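Glutathione synthetase-like effector 30 (Gpa-GSS30-apo) (Globodera pallida, PDB 5OET) is a plant-parasitic nematode effector resembling glutathione synthetase, the ATP-dependent ligase of glycine and gamma-glutamylcysteine, whose activity it may retain or have diverged from. Local coordinates at residues S51-D56 with H204-S209; K430-K433 with D439-F442. One frame throughout, in Å; residues are numbered along the deposited sequence.

Contact 1 (S51-D56 with H204-S209); sequences SLDAKD and HRRMVS
The carboxylate of D53 meets the edge of the R206 guanidinium between helices 44-59 and 196-210 of the eukaryotic glutathione synthetase fold; segments 51-56 and 204-209 run roughly antiparallel, their axes 151° apart. The closest approach of these short axes is 11.0 Å. From CB outward, R206 leaves its helix toward 51-56, CG stands anti to the backbone N (chi1 -174°), and the chain stays extended as far as NE, which is enough to carry the guanidinium across the gap. NE itself turns to E270 of the second subunit in a salt bridge. The two terminal nitrogens take the carboxylate end-on, one oxygen each: NH1 gives a hydrogen bond to D53 OD1 at 2.7 Å, and NH2 gives one to D53 OD2, also at 2.7 Å. Both bonds are nearly straight, both use the syn lone pairs, and the planes of the two groups lie only 8° apart, so this is a flat, bidentate salt bridge whose geometry fixes the rotation of both ends. R263 of the second subunit packs on D53, while its NE forms a salt bridge with D56, placing this pair of helices at the dimer interface. Beside the bridge, M207 bends at chi2 and chi3, and its thioether ends beside D53 and A54: SD lies 3.6 Å from D53 OD1, and the methyl CE rests 3.9 Å from A54 CB.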
loop_
_atom_site.group_PDB
_atom_site.type_symbol
_atom_site.label_atom_id
_atom_site.label_comp_id
_atom_site.label_asym_id
_atom_site.label_seq_id
_atom_site.Cartn_x
_atom_site.Cartn_y
_atom_site.Cartn_z
ATOM N N SER A 51 16.532 5.521 3.758
ATOM C CA SER A 51 15.688 4.873 4.761
ATOM C C SER A 51 14.272 5.401 4.759
ATOM O O SER A 51 13.329 4.622 4.769
ATOM C CB SER A 51 16.239 5.086 6.169
ATOM O OG SER A 51 17.237 4.142 6.408
ATOM N N LEU A 52 14.139 6.725 4.810
ATOM C CA LEU A 52 12.821 7.356 4.836
ATOM C C LEU A 52 12.038 7.071 3.558
ATOM O O LEU A 52 10.850 6.814 3.610
ATOM C CB LEU A 52 12.934 8.856 5.052
ATOM C CG LEU A 52 13.512 9.259 6.396
ATOM C CD1 LEU A 52 13.690 10.766 6.432
ATOM C CD2 LEU A 52 12.653 8.807 7.567
ATOM N N ASP A 53 12.737 7.097 2.430
ATOM C CA ASP A 53 12.187 6.739 1.139
ATOM C C ASP A 53 11.685 5.312 1.117
ATOM O O ASP A 53 10.587 5.056 0.654
ATOM C CB ASP A 53 13.238 6.939 0.038
ATOM C CG ASP A 53 12.845 6.271 -1.284
ATOM O OD1 ASP A 53 12.898 5.024 -1.382
ATOM O OD2 ASP A 53 12.479 6.983 -2.247
ATOM N N ALA A 54 12.513 4.381 1.565
ATOM C CA ALA A 54 12.130 2.964 1.594
ATOM C C ALA A 54 10.904 2.784 2.463
ATOM O O ALA A 54 9.921 2.190 2.036
ATOM C CB ALA A 54 13.276 2.099 2.121
ATOM N N LYS A 55 10.974 3.325 3.669
ATOM C CA LYS A 55 9.870 3.273 4.617
ATOM C C LYS A 55 8.590 3.891 4.020
ATOM O O LYS A 55 7.535 3.294 4.120
ATOM C CB LYS A 55 10.277 3.905 5.975
ATOM C CG LYS A 55 9.296 4.876 6.609
ATOM C CD LYS A 55 9.993 5.988 7.377
ATOM C CE LYS A 55 9.457 7.372 6.992
ATOM N NZ LYS A 55 8.031 7.589 7.322
ATOM N N ASP A 56 8.680 5.059 3.394
ATOM C CA ASP A 56 7.500 5.664 2.774
ATOM C C ASP A 56 6.957 4.902 1.578
ATOM O O ASP A 56 5.778 4.969 1.314
ATOM C CB ASP A 56 7.765 7.121 2.392
ATOM C CG ASP A 56 7.797 8.048 3.607
ATOM O OD1 ASP A 56 7.340 7.597 4.685
ATOM O OD2 ASP A 56 8.286 9.208 3.492
ATOM N N HIS A 204 12.959 -3.678 -2.952
ATOM C CA HIS A 204 14.398 -3.812 -3.083
ATOM C C HIS A 204 14.891 -3.721 -4.507
ATOM O O HIS A 204 16.004 -3.269 -4.718
ATOM C CB HIS A 204 14.880 -5.110 -2.442
ATOM C CG HIS A 204 14.923 -5.062 -0.956
ATOM N ND1 HIS A 204 15.123 -6.184 -0.184
ATOM C CD2 HIS A 204 14.802 -4.028 -0.095
ATOM C CE1 HIS A 204 15.128 -5.839 1.091
ATOM N NE2 HIS A 204 14.931 -4.534 1.172
ATOM N N ARG A 205 14.092 -4.147 -5.483
ATOM C CA ARG A 205 14.475 -3.957 -6.888
ATOM C C ARG A 205 14.549 -2.455 -7.205
ATOM O O ARG A 205 15.397 -2.008 -7.965
ATOM C CB ARG A 205 13.503 -4.664 -7.821
ATOM C CG ARG A 205 13.972 -4.758 -9.275
ATOM C CD ARG A 205 12.888 -5.286 -10.227
ATOM N NE ARG A 205 12.177 -6.432 -9.641
ATOM C CZ ARG A 205 12.564 -7.705 -9.708
ATOM N NH1 ARG A 205 13.670 -8.073 -10.367
ATOM N NH2 ARG A 205 11.830 -8.633 -9.099
ATOM N N ARG A 206 13.664 -1.697 -6.569
ATOM C CA ARG A 206 13.581 -0.270 -6.732
ATOM C C ARG A 206 14.771 0.446 -6.086
ATOM O O ARG A 206 15.360 1.312 -6.714
ATOM C CB ARG A 206 12.245 0.228 -6.161
ATOM C CG ARG A 206 11.953 1.699 -6.389
ATOM C CD ARG A 206 10.708 2.143 -5.626
ATOM N NE ARG A 206 10.803 3.585 -5.375
ATOM C CZ ARG A 206 11.342 4.160 -4.292
ATOM N NH1 ARG A 206 11.807 3.444 -3.257
ATOM N NH2 ARG A 206 11.378 5.484 -4.235
ATOM N N MET A 207 15.117 0.089 -4.853
ATOM C CA MET A 207 16.273 0.691 -4.161
ATOM C C MET A 207 17.583 0.462 -4.910
ATOM O O MET A 207 18.381 1.387 -5.109
ATOM C CB MET A 207 16.455 0.123 -2.745
ATOM C CG MET A 207 15.276 0.259 -1.808
ATOM S SD MET A 207 14.646 1.936 -1.749
ATOM C CE MET A 207 15.902 2.719 -0.739
ATOM N N VAL A 208 17.803 -0.789 -5.291
ATOM C CA VAL A 208 18.979 -1.204 -6.041
ATOM C C VAL A 208 19.064 -0.441 -7.365
ATOM O O VAL A 208 20.024 0.249 -7.617
ATOM C CB VAL A 208 18.923 -2.723 -6.268
ATOM C CG1 VAL A 208 19.859 -3.176 -7.371
ATOM C CG2 VAL A 208 19.226 -3.446 -4.968
ATOM N N SER A 209 18.024 -0.566 -8.179
ATOM C CA SER A 209 17.861 0.198 -9.421
ATOM C C SER A 209 18.034 1.720 -9.276
ATOM O O SER A 209 18.649 2.345 -10.122
ATOM C CB SER A 209 16.467 -0.098 -10.005
ATOM O OG SER A 209 16.222 0.665 -11.168
#

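Contact 2 (K430-K433 with D439-F442)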
loop_
_atom_site.group_PDB
_atom_site.type_symbol
_atom_site.label_atom_id
_atom_site.label_comp_id
_atom_site.label_asym_id
_atom_site.label_seq_id
_atom_site.Cartn_x
_atom_site.Cartn_y
_atom_site.Cartn_z
ATOM N N LYS A 430 25.715 -31.402 30.640
ATOM C CA LYS A 430 25.069 -31.129 31.924
ATOM C C LYS A 430 23.594 -31.521 31.943
ATOM O O LYS A 430 23.148 -32.213 32.855
ATOM C CB LYS A 430 25.200 -29.636 32.292
ATOM C CG LYS A 430 26.614 -29.158 32.691
ATOM C CD LYS A 430 27.467 -30.161 33.473
ATOM C CE LYS A 430 26.848 -30.595 34.796
ATOM N NZ LYS A 430 27.052 -29.563 35.846
ATOM N N LYS A 431 22.853 -31.066 30.943
ATOM C CA LYS A 431 21.426 -31.375 30.874
ATOM C C LYS A 431 21.152 -32.827 30.511
ATOM O O LYS A 431 20.144 -33.352 30.948
ATOM C CB LYS A 431 20.634 -30.439 29.955
ATOM C CG LYS A 431 19.222 -30.217 30.510
ATOM C CD LYS A 431 18.085 -30.400 29.524
ATOM C CE LYS A 431 16.759 -30.045 30.221
ATOM N NZ LYS A 431 15.519 -30.015 29.377
ATOM N N LEU A 432 22.053 -33.506 29.781
ATOM C CA LEU A 432 21.850 -34.929 29.445
ATOM C C LEU A 432 21.798 -35.825 30.668
ATOM O O LEU A 432 20.905 -36.665 30.778
ATOM C CB LEU A 432 22.905 -35.445 28.458
ATOM C CG LEU A 432 22.654 -35.139 26.976
ATOM C CD1 LEU A 432 23.894 -35.397 26.136
ATOM C CD2 LEU A 432 21.489 -35.939 26.433
ATOM N N LYS A 433 22.723 -35.628 31.594
ATOM C CA LYS A 433 22.774 -36.443 32.813
ATOM C C LYS A 433 21.660 -36.059 33.808
ATOM O O LYS A 433 20.973 -36.922 34.351
ATOM C CB LYS A 433 24.130 -36.285 33.484
ATOM C CG LYS A 433 25.326 -36.692 32.630
ATOM C CD LYS A 433 26.608 -36.741 33.460
ATOM C CE LYS A 433 27.835 -36.179 32.736
ATOM N NZ LYS A 433 28.021 -36.722 31.364
ATOM N N ASP A 439 11.381 -36.420 30.132
ATOM C CA ASP A 439 11.782 -35.316 29.242
ATOM C C ASP A 439 12.585 -35.748 27.989
ATOM O O ASP A 439 12.520 -35.058 26.982
ATOM C CB ASP A 439 12.585 -34.254 30.010
ATOM C CG ASP A 439 11.715 -33.117 30.576
ATOM O OD1 ASP A 439 10.844 -32.578 29.851
ATOM O OD2 ASP A 439 11.951 -32.735 31.735
ATOM N N ARG A 440 13.317 -36.859 28.073
ATOM C CA ARG A 440 14.126 -37.365 26.956
ATOM C C ARG A 440 13.372 -37.504 25.634
ATOM O O ARG A 440 13.935 -37.231 24.571
ATOM C CB ARG A 440 14.793 -38.708 27.300
ATOM C CG ARG A 440 16.106 -38.537 28.036
ATOM C CD ARG A 440 16.691 -39.836 28.578
ATOM N NE ARG A 440 18.149 -39.961 28.448
ATOM C CZ ARG A 440 19.072 -39.171 29.010
ATOM N NH1 ARG A 440 18.752 -38.125 29.768
ATOM N NH2 ARG A 440 20.356 -39.425 28.803
ATOM N N ASP A 441 12.097 -37.891 25.690
ATOM C CA ASP A 441 11.304 -38.065 24.469
ATOM C C ASP A 441 10.853 -36.751 23.801
ATOM O O ASP A 441 10.232 -36.805 22.739
ATOM C CB ASP A 441 10.079 -38.959 24.745
ATOM C CG ASP A 441 10.460 -40.338 25.315
ATOM O OD1 ASP A 441 11.507 -40.884 24.901
ATOM O OD2 ASP A 441 9.718 -40.868 26.177
ATOM N N PHE A 442 11.163 -35.592 24.404
ATOM C CA PHE A 442 10.778 -34.265 23.868
ATOM C C PHE A 442 11.933 -33.427 23.320
ATOM O O PHE A 442 11.723 -32.273 22.940
ATOM C CB PHE A 442 10.024 -33.458 24.956
ATOM C CG PHE A 442 8.691 -34.056 25.327
ATOM C CD1 PHE A 442 8.629 -35.132 26.223
ATOM C CD2 PHE A 442 7.497 -33.604 24.728
ATOM C CE1 PHE A 442 7.411 -35.733 26.533
ATOM C CE2 PHE A 442 6.280 -34.211 25.035
ATOM C CZ PHE A 442 6.237 -35.267 25.940
#
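R440 reaches across the turn between two short helices and lays the edge of its guanidinium against the backbone carbonyl of L432. NH1 does most of the work: it gives a hydrogen bond to L432 O at 2.8 Å, almost straight at 173°, with the oxygen in the guanidinium plane and the nitrogen in the carbonyl plane. NH2 adds only a weak bond to the same oxygen, 3.4 Å away and well bent, so one acceptor takes a strong and a weak bond. The arginine does not leave its backbone pointing straight at the partner; a bend at chi3 (140°) swings the end of the chain over to it. L432 contributes its side chain more loosely, with CD2 4.4 Å from R440 NH2. I387 touches both L432 and R440, and M435 also lies against the arginine. Nearby, K431 NZ and D439 OD2 stand 5.1 Å apart, too far for a salt bridge, though their opposite charges may attract weakly. The contact sits at the surface, with the side chain of L432 about 14 Å from the bound magnesium ion. Altogether it is an arginine-to-carbonyl hydrogen bond across the short connection between helices 427-434 and 437-440, just ahead of strand 443-447 of the four-stranded antiparallel sheet.

From the N terminus the chain enters helix 44-59 early and supplies the first half of contact 1. It then runs through 147 residues, including strands 160-173 and 179-188 of the large mixed sheet, before helix 196-210 closes that long loop. Contact 2 opens more than 200 residues later and closes after only five, so the two lie in series, neither nested nor crossed. In space their centres are 48 Å apart and their nearest atoms about 34 Å apart. Contact 1 ties together two helices far apart in sequence, and the second subunit packs on it; contact 2, which no other chain of the assembly touches, joins consecutive helices next to the small antiparallel sheet.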